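Local structure of glutathione s-transferase I (1AXD) at residues A[20-25]-A[202-207]; A[31-34]-A[38-41]; A[74-79]-A[83-88]; A[111-116]-A[168-173]; A[148-153]-A[186-191]. The protein catalyses the conjugation of glutathione to electrophilic compounds, a glutathione transferase reaction by which maize detoxifies herbicides. One frame throughout, in Å; residues are numbered along the deposited sequence.

Contact 1: A[20-25]-A[202-207]; sequences ALEEAG and VQKVAA
K204 on helix 200-208 lies across E22 on helix 14-24, and with V205 it makes up the whole contact. The two side chains cross at about a right angle, and the K204 methylenes lie against the E22 carboxylate. K204 CG sits 3.6 Å from E22 OE2 and K204 CE 3.7 Å from that same OE2, so the methylene chain, not the ammonium, covers the carboxylate. The K204 chain starts with CG anti to the backbone N (chi1 162°) and bends at chi2, which carries NZ past the glutamate: E22 OE2 and K204 NZ stay 5.1 Å apart, a spacing at which the opposite charges may still attract weakly, though it is no salt bridge. E22 OE2 is instead hydrogen-bonded to the hydroxyl of Y28. One residue on, V205 brings its CG2 methyl to 4.3 Å from E22 CG, a looser contact; the same side chain also rests on T15 and T19 of helix 14-24. With an alanine in place of E22, the Y28 hydroxyl would probably lose this partner and the K204 methylenes the carboxylate they lie against. No hydrogen bond joins the two segments, and only 139 Å² is buried between them, with the CA atoms of E22 and K204 8.0 Å apart. Next to E22, E23 reaches R199 in a salt bridge and the S201 hydroxyl in a hydrogen bond, adding polar ties close by. The pairing is an interdomain helix contact of the glutathione transferase fold, in which the first helix of the thioredoxin-like domain meets the C-terminal helix of the all-helical domain.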
# COMPACT_ATOMS: atom_id res chain seq x y z
N ALA A 20 -0.69 -12.06 11.14
CA ALA A 20 -0.17 -12.94 10.10
C ALA A 20 0.83 -13.94 10.64
O ALA A 20 0.84 -15.08 10.21
CB ALA A 20 0.42 -12.11 8.95
N LEU A 21 1.66 -13.52 11.59
CA LEU A 21 2.66 -14.40 12.16
C LEU A 21 1.98 -15.48 12.93
O LEU A 21 2.39 -16.63 12.82
CB LEU A 21 3.60 -13.59 13.05
CG LEU A 21 4.55 -12.64 12.27
CD1 LEU A 21 5.05 -11.49 13.17
CD2 LEU A 21 5.73 -13.41 11.69
N GLU A 22 0.92 -15.14 13.64
CA GLU A 22 0.15 -16.11 14.41
C GLU A 22 -0.55 -17.11 13.52
O GLU A 22 -0.67 -18.26 13.89
CB GLU A 22 -0.89 -15.40 15.28
CG GLU A 22 -0.32 -14.60 16.46
CD GLU A 22 0.33 -15.48 17.52
OE1 GLU A 22 0.04 -16.69 17.56
OE2 GLU A 22 1.13 -14.96 18.33
N GLU A 23 -1.04 -16.65 12.37
CA GLU A 23 -1.76 -17.49 11.43
C GLU A 23 -0.83 -18.40 10.64
O GLU A 23 -1.18 -19.54 10.38
CB GLU A 23 -2.58 -16.61 10.49
CG GLU A 23 -3.54 -17.35 9.58
CD GLU A 23 -4.69 -18.03 10.31
OE1 GLU A 23 -5.37 -17.37 11.13
OE2 GLU A 23 -4.94 -19.22 10.03
N ALA A 24 0.34 -17.90 10.26
CA ALA A 24 1.30 -18.71 9.51
C ALA A 24 1.96 -19.68 10.43
O ALA A 24 2.61 -20.60 9.96
CB ALA A 24 2.34 -17.80 8.81
N GLY A 25 1.79 -19.48 11.73
CA GLY A 25 2.40 -20.35 12.71
C GLY A 25 3.90 -20.13 12.77
O GLY A 25 4.67 -21.08 12.76
N VAL A 202 -6.53 -14.63 15.80
CA VAL A 202 -7.24 -13.38 16.07
C VAL A 202 -7.48 -13.18 17.55
O VAL A 202 -7.32 -12.08 18.05
CB VAL A 202 -8.59 -13.36 15.32
CG1 VAL A 202 -9.37 -12.08 15.61
CG2 VAL A 202 -8.34 -13.51 13.80
N GLN A 203 -7.83 -14.26 18.25
CA GLN A 203 -8.08 -14.21 19.69
C GLN A 203 -6.81 -13.85 20.44
O GLN A 203 -6.87 -13.11 21.40
CB GLN A 203 -8.63 -15.54 20.18
CG GLN A 203 -9.98 -15.91 19.59
CD GLN A 203 -10.40 -17.34 19.92
OE1 GLN A 203 -9.58 -18.19 20.25
NE2 GLN A 203 -11.70 -17.60 19.83
N LYS A 204 -5.68 -14.39 20.00
CA LYS A 204 -4.39 -14.11 20.63
C LYS A 204 -4.06 -12.66 20.42
O LYS A 204 -3.72 -11.98 21.37
CB LYS A 204 -3.31 -15.01 20.02
CG LYS A 204 -1.86 -14.57 20.24
CD LYS A 204 -1.45 -14.51 21.70
CE LYS A 204 0.05 -14.24 21.84
NZ LYS A 204 0.47 -14.04 23.26
N VAL A 205 -4.20 -12.18 19.19
CA VAL A 205 -3.92 -10.79 18.85
C VAL A 205 -4.77 -9.89 19.69
O VAL A 205 -4.27 -8.93 20.23
CB VAL A 205 -4.16 -10.51 17.35
CG1 VAL A 205 -3.99 -9.01 17.03
CG2 VAL A 205 -3.18 -11.34 16.51
N ALA A 206 -6.05 -10.22 19.80
CA ALA A 206 -6.95 -9.42 20.60
C ALA A 206 -6.48 -9.43 22.03
O ALA A 206 -6.69 -8.46 22.73
CB ALA A 206 -8.37 -9.99 20.47
N ALA A 207 -5.85 -10.52 22.46
CA ALA A 207 -5.34 -10.65 23.83
C ALA A 207 -4.13 -9.80 24.04
O ALA A 207 -3.89 -9.39 25.16
CB ALA A 207 -5.04 -12.11 24.15

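Contact 2: A[31-34]-A[38-41]; sequences VPIN and AEHK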
# COMPACT_ATOMS: atom_id res chain seq x y z
N VAL A 31 9.33 -7.19 20.76
CA VAL A 31 10.31 -6.41 21.49
C VAL A 31 9.76 -5.01 21.52
O VAL A 31 9.78 -4.33 20.50
CB VAL A 31 11.67 -6.47 20.77
CG1 VAL A 31 12.71 -5.55 21.43
CG2 VAL A 31 12.19 -7.92 20.78
N PRO A 32 9.17 -4.59 22.65
CA PRO A 32 8.62 -3.24 22.75
C PRO A 32 9.62 -2.14 22.52
O PRO A 32 10.78 -2.30 22.86
CB PRO A 32 8.06 -3.21 24.18
CG PRO A 32 8.91 -4.21 24.91
CD PRO A 32 8.97 -5.32 23.91
N ILE A 33 9.16 -1.07 21.89
CA ILE A 33 9.98 0.09 21.60
C ILE A 33 9.30 1.23 22.30
O ILE A 33 8.12 1.46 22.06
CB ILE A 33 10.04 0.37 20.08
CG1 ILE A 33 10.66 -0.83 19.36
CG2 ILE A 33 10.84 1.66 19.80
CD1 ILE A 33 12.14 -1.02 19.59
N ASN A 34 10.01 1.89 23.20
CA ASN A 34 9.46 3.00 23.96
C ASN A 34 9.60 4.27 23.19
O ASN A 34 10.70 4.58 22.74
CB ASN A 34 10.17 3.09 25.30
CG ASN A 34 9.52 4.06 26.26
OD1 ASN A 34 8.46 4.62 25.99
ND2 ASN A 34 10.17 4.28 27.39
N ALA A 38 12.50 7.94 22.94
CA ALA A 38 12.94 7.99 21.53
C ALA A 38 13.74 6.82 21.14
O ALA A 38 14.65 6.95 20.35
CB ALA A 38 13.69 9.29 21.24
N GLU A 39 13.36 5.65 21.64
CA GLU A 39 14.06 4.41 21.34
C GLU A 39 13.97 4.10 19.85
O GLU A 39 14.90 3.54 19.29
CB GLU A 39 13.43 3.28 22.16
CG GLU A 39 14.35 2.13 22.48
CD GLU A 39 13.66 1.04 23.29
OE1 GLU A 39 13.03 1.37 24.32
OE2 GLU A 39 13.75 -0.14 22.90
N HIS A 40 12.87 4.46 19.21
CA HIS A 40 12.71 4.18 17.79
C HIS A 40 13.64 4.97 16.95
O HIS A 40 13.86 4.60 15.81
CB HIS A 40 11.26 4.38 17.33
CG HIS A 40 10.76 5.78 17.45
ND1 HIS A 40 10.74 6.48 18.64
CD2 HIS A 40 10.17 6.58 16.54
CE1 HIS A 40 10.15 7.65 18.46
NE2 HIS A 40 9.79 7.74 17.19
N LYS A 41 14.23 6.01 17.53
CA LYS A 41 15.17 6.87 16.81
C LYS A 41 16.61 6.61 17.23
O LYS A 41 17.46 7.46 17.02
CB LYS A 41 14.81 8.34 17.03
CG LYS A 41 13.47 8.75 16.44
CD LYS A 41 13.41 8.36 14.98
CE LYS A 41 12.26 9.03 14.24
NZ LYS A 41 10.91 8.61 14.69
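The backbone N of E39 donates to the carbonyl O of N34 at 3.1 Å, with the donor nearly in line with the C=O bond (C=O...N angle 174°). A second, weak bond runs the other way, from N34 N to E39 OE1 at 3.3 Å, and its N-H...O angle of 162° is fairly straight. N34 is thus gripped through both its N-H and its C=O by one residue. E39 can do this because its CG stands anti to its backbone N (chi1 -153°) and the chain runs on extended, laying the carboxylate alongside residues 32-34. The other oxygen, E39 OE2, comes to 3.8 Å from I33 CD1. Further out, I33 CG2 packs on H40, 3.7 Å from its CB and 3.5 Å from its backbone N. The amide of N34 turns elsewhere, its OD1 accepting from A36 N within the intervening loop. The imidazole and the lysine beyond face the ligand: H40 NE2 hydrogen-bonds and K41 NZ forms a salt bridge to the backbone of the bound peptide. The contact lies between strand 28-31, outermost in this chain's sheet, whose V31 pairs with L5 and G7, and helix 43-46, whose H45 hydrogen-bonds through ND1 to the H40 carbonyl O.

Contact 3: A[74-79]-A[83-88]; sequences AARKNK and LREGNL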
# COMPACT_ATOMS: atom_id res chain seq x y z
N ALA A 74 5.95 -13.34 6.27
CA ALA A 74 5.62 -14.41 7.20
C ALA A 74 4.80 -15.48 6.53
O ALA A 74 4.93 -16.65 6.88
CB ALA A 74 4.90 -13.83 8.40
N ALA A 75 3.95 -15.11 5.58
CA ALA A 75 3.12 -16.08 4.88
C ALA A 75 3.98 -16.76 3.86
O ALA A 75 4.03 -17.97 3.82
CB ALA A 75 1.92 -15.40 4.23
N ARG A 76 4.70 -15.97 3.09
CA ARG A 76 5.60 -16.44 2.05
C ARG A 76 6.60 -17.48 2.61
O ARG A 76 7.00 -18.38 1.88
CB ARG A 76 6.34 -15.22 1.50
CG ARG A 76 7.02 -15.37 0.17
CD ARG A 76 7.95 -14.17 -0.08
NE ARG A 76 7.22 -12.95 -0.43
CZ ARG A 76 6.59 -12.79 -1.59
NH1 ARG A 76 6.59 -13.77 -2.49
NH2 ARG A 76 5.98 -11.64 -1.87
N LYS A 77 6.98 -17.34 3.88
CA LYS A 77 7.94 -18.22 4.55
C LYS A 77 7.34 -19.39 5.33
O LYS A 77 7.98 -20.41 5.44
CB LYS A 77 8.80 -17.37 5.48
CG LYS A 77 9.66 -18.14 6.48
CD LYS A 77 10.17 -17.21 7.58
CE LYS A 77 10.97 -17.95 8.66
NZ LYS A 77 12.29 -18.46 8.18
N ASN A 78 6.14 -19.22 5.89
CA ASN A 78 5.51 -20.28 6.69
C ASN A 78 4.20 -20.80 6.21
O ASN A 78 3.93 -21.97 6.42
CB ASN A 78 5.37 -19.84 8.15
CG ASN A 78 6.69 -19.83 8.90
OD1 ASN A 78 6.78 -19.31 9.99
ND2 ASN A 78 7.72 -20.42 8.31
N LYS A 79 3.36 -19.96 5.62
CA LYS A 79 2.05 -20.40 5.14
C LYS A 79 1.71 -19.65 3.88
O LYS A 79 0.83 -18.82 3.88
CB LYS A 79 0.99 -20.16 6.21
CG LYS A 79 -0.18 -21.15 6.15
CD LYS A 79 -1.25 -20.84 7.18
CE LYS A 79 -2.40 -21.82 7.05
NZ LYS A 79 -3.65 -21.32 7.71
N LEU A 83 -1.25 -16.53 0.46
CA LEU A 83 -0.94 -15.65 -0.66
C LEU A 83 -1.38 -16.24 -1.98
O LEU A 83 -1.26 -15.58 -3.01
CB LEU A 83 0.57 -15.38 -0.73
CG LEU A 83 1.22 -14.13 -0.14
CD1 LEU A 83 0.18 -13.28 0.59
CD2 LEU A 83 2.39 -14.54 0.77
N ARG A 84 -1.83 -17.49 -1.97
CA ARG A 84 -2.27 -18.17 -3.18
C ARG A 84 -1.23 -18.08 -4.27
O ARG A 84 -1.58 -17.97 -5.44
CB ARG A 84 -3.62 -17.62 -3.65
CG ARG A 84 -4.69 -17.60 -2.57
CD ARG A 84 -4.87 -18.98 -1.97
NE ARG A 84 -5.71 -19.84 -2.81
CZ ARG A 84 -6.36 -20.91 -2.37
NH1 ARG A 84 -6.27 -21.30 -1.10
NH2 ARG A 84 -7.17 -21.57 -3.19
N GLU A 85 0.04 -18.09 -3.88
CA GLU A 85 1.15 -18.03 -4.82
C GLU A 85 1.09 -19.30 -5.61
O GLU A 85 0.91 -20.36 -5.03
CB GLU A 85 2.50 -17.94 -4.09
CG GLU A 85 2.75 -16.63 -3.33
CD GLU A 85 2.90 -15.40 -4.23
OE1 GLU A 85 2.54 -15.46 -5.43
OE2 GLU A 85 3.37 -14.36 -3.72
N GLY A 86 1.23 -19.21 -6.93
CA GLY A 86 1.16 -20.41 -7.73
C GLY A 86 0.01 -20.24 -8.69
O GLY A 86 0.13 -20.51 -9.87
N ASN A 87 -1.12 -19.77 -8.16
CA ASN A 87 -2.28 -19.52 -8.99
C ASN A 87 -2.25 -18.04 -9.32
O ASN A 87 -2.31 -17.22 -8.41
CB ASN A 87 -3.57 -19.91 -8.28
CG ASN A 87 -4.77 -19.97 -9.22
OD1 ASN A 87 -5.10 -19.00 -9.89
ND2 ASN A 87 -5.43 -21.13 -9.29
N LEU A 88 -2.08 -17.71 -10.59
CA LEU A 88 -2.01 -16.32 -11.02
C LEU A 88 -3.28 -15.53 -10.72
O LEU A 88 -3.19 -14.50 -10.06
CB LEU A 88 -1.69 -16.27 -12.51
CG LEU A 88 -1.44 -14.90 -13.15
CD1 LEU A 88 -0.15 -14.29 -12.59
CD2 LEU A 88 -1.34 -15.06 -14.68
O HOH W 1 5.04 -11.48 -4.71
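The last turn of helix 67-78 is met by a non-helical segment, the CA atoms of A75 and L83 lying 6.9 Å apart and K79 being the first residue to leave helical angles. L83 points its side chain at the helix, and its CD2 methyl does the touching: it is 3.6 Å from A75 CB and also 3.6 Å from R76 N, so it rests against the helix backbone as well as a side chain. Next to this apolar spot, R76 NH1 and E85 OE2 form a salt bridge at 3.5 Å. The pairing is loose, with the guanidinium and carboxylate planes 39° apart, and E85 is poorly ordered. R76 reaches it on a chain that leaves with CG anti to the backbone N (chi1 -163°), runs straight to CD and bends at chi3. A water in the guanidinium plane accepts from R76 NH2 at 3.0 Å. That same NH2 makes a salt bridge to D95 of the second subunit, so R76 serves the dimer interface as well as its own chain. Around the contact, A74 and N78 pack on helix 14-24 from helix 67-78, while residues 83-87 lead into helix 88-122, where N87 is the N-cap and its OD1 accepts from E90 N.

Contact 4: A[111-116]-A[168-173]; sequences PILFQV and VSVTLC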
# COMPACT_ATOMS: atom_id res chain seq x y z
N PRO A 111 -8.85 8.04 10.73
CA PRO A 111 -9.25 9.27 11.41
C PRO A 111 -10.13 8.95 12.57
O PRO A 111 -9.94 9.48 13.64
CB PRO A 111 -10.04 10.00 10.33
CG PRO A 111 -9.37 9.57 9.08
CD PRO A 111 -9.19 8.09 9.30
N ILE A 112 -11.07 8.03 12.34
CA ILE A 112 -12.03 7.61 13.34
C ILE A 112 -11.39 7.01 14.58
O ILE A 112 -11.60 7.53 15.66
CB ILE A 112 -13.04 6.61 12.69
CG1 ILE A 112 -13.79 7.32 11.56
CG2 ILE A 112 -14.04 6.07 13.74
CD1 ILE A 112 -14.77 6.43 10.83
N LEU A 113 -10.59 5.97 14.42
CA LEU A 113 -9.95 5.32 15.55
C LEU A 113 -9.18 6.27 16.41
O LEU A 113 -9.11 6.06 17.60
CB LEU A 113 -9.08 4.16 15.07
CG LEU A 113 -9.86 3.07 14.32
CD1 LEU A 113 -8.99 1.83 14.14
CD2 LEU A 113 -11.14 2.69 15.12
N PHE A 114 -8.65 7.33 15.83
CA PHE A 114 -7.89 8.32 16.60
C PHE A 114 -8.80 9.21 17.45
O PHE A 114 -8.58 9.33 18.65
CB PHE A 114 -7.05 9.18 15.64
CG PHE A 114 -6.45 10.40 16.28
CD1 PHE A 114 -5.48 10.29 17.28
CD2 PHE A 114 -6.85 11.68 15.87
CE1 PHE A 114 -4.92 11.42 17.87
CE2 PHE A 114 -6.30 12.83 16.45
CZ PHE A 114 -5.33 12.70 17.45
N GLN A 115 -9.82 9.81 16.84
CA GLN A 115 -10.75 10.68 17.54
C GLN A 115 -11.47 9.96 18.62
O GLN A 115 -11.47 10.40 19.75
CB GLN A 115 -11.77 11.27 16.56
CG GLN A 115 -11.17 12.18 15.52
CD GLN A 115 -10.52 13.39 16.14
OE1 GLN A 115 -11.03 13.96 17.08
NE2 GLN A 115 -9.39 13.79 15.60
N VAL A 116 -12.09 8.84 18.25
CA VAL A 116 -12.86 8.04 19.18
C VAL A 116 -12.02 7.27 20.17
O VAL A 116 -12.49 6.99 21.26
CB VAL A 116 -13.80 7.08 18.39
CG1 VAL A 116 -14.38 5.98 19.30
CG2 VAL A 116 -14.95 7.88 17.75
N VAL A 168 -7.89 -7.29 10.51
CA VAL A 168 -8.24 -7.49 11.90
C VAL A 168 -7.80 -6.48 12.90
O VAL A 168 -8.66 -5.96 13.59
CB VAL A 168 -8.02 -8.95 12.41
CG1 VAL A 168 -8.40 -9.98 11.34
CG2 VAL A 168 -6.62 -9.18 12.93
N SER A 169 -6.51 -6.13 12.94
CA SER A 169 -5.98 -5.17 13.92
C SER A 169 -6.74 -3.85 14.02
O SER A 169 -6.91 -3.36 15.13
CB SER A 169 -4.49 -4.91 13.71
OG SER A 169 -4.25 -4.33 12.44
N VAL A 170 -7.16 -3.27 12.90
CA VAL A 170 -7.93 -2.03 12.98
C VAL A 170 -9.36 -2.32 13.33
O VAL A 170 -9.96 -1.52 14.04
CB VAL A 170 -7.92 -1.21 11.66
CG1 VAL A 170 -6.54 -0.59 11.44
CG2 VAL A 170 -8.35 -2.07 10.48
N THR A 171 -9.92 -3.43 12.85
CA THR A 171 -11.31 -3.76 13.13
C THR A 171 -11.51 -4.15 14.54
O THR A 171 -12.55 -3.83 15.09
CB THR A 171 -11.86 -4.81 12.17
OG1 THR A 171 -11.57 -4.41 10.83
CG2 THR A 171 -13.39 -4.90 12.29
N LEU A 172 -10.53 -4.79 15.15
CA LEU A 172 -10.65 -5.15 16.56
C LEU A 172 -10.78 -3.88 17.35
O LEU A 172 -11.59 -3.83 18.27
CB LEU A 172 -9.42 -5.93 17.04
CG LEU A 172 -9.50 -7.44 16.86
CD1 LEU A 172 -8.20 -8.11 17.34
CD2 LEU A 172 -10.70 -7.95 17.66
N CYS A 173 -10.02 -2.85 16.99
CA CYS A 173 -10.09 -1.58 17.68
C CYS A 173 -11.44 -0.99 17.50
O CYS A 173 -12.03 -0.55 18.47
CB CYS A 173 -9.03 -0.61 17.15
SG CYS A 173 -7.38 -0.93 17.75
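L113 sets its CG anti to its own carbonyl carbon (chi1 -60°) and then continues extended (chi2 -168°), a course that carries the CD1 methyl over to helix 168-174. There this one methyl makes every close approach of the contact. It lies 3.9 Å from C173 CB and 4.1 Å from V170 CB, two residues whose spacing of three puts them on the same side of their helix, and it comes within 3.5 Å of V170 O, the carbonyl of the turn between them. C173 turns its SG anti to the carbonyl carbon (chi1 -77°), leaving CB as its nearest atom to the leucine. The CA atoms of L113 and C173 are 7.2 Å apart, and the segments bury 122 Å² between them without a hydrogen bond, so the join rests on van der Waals contact. Both helices belong to the all-helical C-terminal domain of the glutathione transferase fold: residues 111-116 lie on the long helix 88-122, residues 168-173 at the start of a short helix that also packs on helix 14-24. The long helix is irregular here, kinked at P111 and widened to a pi-type turn at 114-116. V170 also packs on Y105, T106 and L109, earlier residues of the long helix, and C173 on L117 beyond. W12, from the N-terminal domain, touches both L113 and V170, while the hydroxyl of S169 hydrogen-bonds to the W12 carbonyl.

Contact 5: A[148-153]-A[186-191]; sequences RLTKCK and YPHVKA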
# COMPACT_ATOMS: atom_id res chain seq x y z
N ARG A 148 -19.33 -7.64 -2.17
CA ARG A 148 -18.22 -8.55 -2.38
C ARG A 148 -18.43 -9.80 -1.58
O ARG A 148 -18.41 -10.89 -2.15
CB ARG A 148 -16.91 -7.85 -1.97
CG ARG A 148 -15.66 -8.71 -2.07
CD ARG A 148 -15.44 -9.19 -3.50
NE ARG A 148 -14.30 -10.10 -3.60
CZ ARG A 148 -13.98 -10.79 -4.70
NH1 ARG A 148 -14.71 -10.68 -5.80
NH2 ARG A 148 -12.93 -11.60 -4.69
N LEU A 149 -18.71 -9.65 -0.29
CA LEU A 149 -18.92 -10.78 0.60
C LEU A 149 -20.21 -11.53 0.39
O LEU A 149 -20.42 -12.56 1.02
CB LEU A 149 -18.74 -10.32 2.05
CG LEU A 149 -17.31 -9.86 2.30
CD1 LEU A 149 -17.20 -9.07 3.60
CD2 LEU A 149 -16.39 -11.08 2.31
N THR A 150 -21.10 -11.00 -0.45
CA THR A 150 -22.34 -11.69 -0.77
C THR A 150 -22.03 -12.74 -1.82
O THR A 150 -22.63 -13.80 -1.81
CB THR A 150 -23.38 -10.72 -1.36
OG1 THR A 150 -23.84 -9.82 -0.35
CG2 THR A 150 -24.58 -11.50 -1.92
N LYS A 151 -21.07 -12.45 -2.70
CA LYS A 151 -20.69 -13.36 -3.77
C LYS A 151 -19.56 -14.26 -3.40
O LYS A 151 -19.47 -15.35 -3.94
CB LYS A 151 -20.29 -12.54 -5.01
CG LYS A 151 -21.31 -11.46 -5.37
CD LYS A 151 -20.75 -10.43 -6.35
CE LYS A 151 -21.68 -9.20 -6.46
NZ LYS A 151 -21.20 -8.14 -7.42
N CYS A 152 -18.69 -13.82 -2.49
CA CYS A 152 -17.56 -14.63 -2.08
C CYS A 152 -17.56 -14.93 -0.63
O CYS A 152 -18.15 -14.20 0.14
CB CYS A 152 -16.26 -13.92 -2.47
SG CYS A 152 -15.90 -14.02 -4.23
N LYS A 153 -16.92 -16.02 -0.23
CA LYS A 153 -16.88 -16.38 1.17
C LYS A 153 -16.00 -15.38 1.87
O LYS A 153 -16.32 -14.96 2.96
CB LYS A 153 -16.32 -17.79 1.35
CG LYS A 153 -16.64 -18.37 2.71
CD LYS A 153 -16.05 -19.75 2.88
CE LYS A 153 -16.44 -20.35 4.22
NZ LYS A 153 -15.83 -21.69 4.43
N TYR A 186 -24.43 -4.26 7.68
CA TYR A 186 -23.91 -5.05 6.58
C TYR A 186 -23.73 -6.48 7.02
O TYR A 186 -22.63 -6.88 7.34
CB TYR A 186 -22.59 -4.43 6.09
CG TYR A 186 -22.72 -2.94 5.78
CD1 TYR A 186 -23.24 -2.50 4.57
CD2 TYR A 186 -22.36 -1.98 6.73
CE1 TYR A 186 -23.41 -1.13 4.31
CE2 TYR A 186 -22.53 -0.61 6.47
CZ TYR A 186 -23.05 -0.20 5.27
OH TYR A 186 -23.24 1.13 5.02
N PRO A 187 -24.80 -7.28 6.98
CA PRO A 187 -24.89 -8.69 7.36
C PRO A 187 -23.74 -9.54 6.98
O PRO A 187 -23.26 -10.30 7.81
CB PRO A 187 -26.16 -9.14 6.65
CG PRO A 187 -27.00 -7.95 6.71
CD PRO A 187 -26.06 -6.84 6.35
N HIS A 188 -23.33 -9.47 5.72
CA HIS A 188 -22.20 -10.28 5.24
C HIS A 188 -20.85 -9.87 5.77
O HIS A 188 -20.03 -10.74 6.02
CB HIS A 188 -22.22 -10.34 3.72
CG HIS A 188 -23.38 -11.10 3.17
ND1 HIS A 188 -24.47 -10.49 2.59
CD2 HIS A 188 -23.62 -12.43 3.11
CE1 HIS A 188 -25.33 -11.41 2.20
NE2 HIS A 188 -24.84 -12.59 2.51
N VAL A 189 -20.63 -8.57 5.96
CA VAL A 189 -19.37 -8.09 6.52
C VAL A 189 -19.37 -8.53 7.97
O VAL A 189 -18.35 -9.02 8.45
CB VAL A 189 -19.24 -6.54 6.43
CG1 VAL A 189 -17.90 -6.07 7.03
CG2 VAL A 189 -19.35 -6.07 4.97
N LYS A 190 -20.53 -8.44 8.63
CA LYS A 190 -20.69 -8.85 10.03
C LYS A 190 -20.40 -10.31 10.21
O LYS A 190 -19.61 -10.66 11.08
CB LYS A 190 -22.11 -8.55 10.51
CG LYS A 190 -22.41 -9.02 11.93
CD LYS A 190 -21.90 -8.06 13.01
CE LYS A 190 -20.41 -8.21 13.31
NZ LYS A 190 -20.04 -9.54 13.89
N ALA A 191 -21.02 -11.16 9.41
CA ALA A 191 -20.80 -12.60 9.49
C ALA A 191 -19.34 -12.88 9.29
O ALA A 191 -18.74 -13.60 10.07
CB ALA A 191 -21.65 -13.32 8.43
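The imidazole of H188 is overlain by T150, whose CA sits 4.0 Å from the ring centroid and 3° off the ring normal, a CH-pi contact over the face. This is a helix-to-helix join within the all-helical C-terminal domain of the glutathione transferase fold, linking the end of helix 128-151 to the beginning of helix 187-198. The backbones come close, with 5.7 Å between the CA atoms of L149 and H188, and this brings the two beta carbons, L149 CB and H188 CB, to 3.9 Å. H188 places its CG anti to its own carbonyl carbon (chi1 -68°), which lays the ring along the last turn of helix 128-151. T150 OG1 stands 3.1 Å from H188 ND1, but the clear polar partners of both belong to E146, one turn earlier: the threonine hydroxyl is hydrogen-bonded to the E146 carbonyl, and H188 ND1 to the E146 carboxylate. That ring is therefore held by a flat contact on one face and a hydrogen bond at ND1. A leucine in place of H188 would probably leave the E146 carboxylate without its imidazole partner and T150 without a flat surface to cover. The carboxylate also reaches V189 N weakly, close to the N-cap Y186 of helix 187-198. Deeper in, L149 and V189 cross at about a right angle, and L149 also packs on L155. In that crossing the L149 CD1 methyl approaches V189 CG2 to 3.9 Å and V189 CA to 3.8 Å.

In the fold
From the N terminus, residues 20-25 open contact 1, which closes only at 202-207 near the chain's end and so encloses all the others. Inside that loop come contact 2, a short closure after strand 28-31, and contact 3, another short one between helices 67-78 and 88-122; these follow in series. Contacts 4 and 5 then cross, their segments alternating through the helical domain, with centres about 20 Å apart. Contact 1 itself joins the two domains; it touches contact 3 on the N-terminal side, through L21 with A74, and contact 4 on the C-terminal side, through A206 with L172. Contacts 2 and 5, about 39 Å apart between centres, lie on opposite sides of the chain's centre.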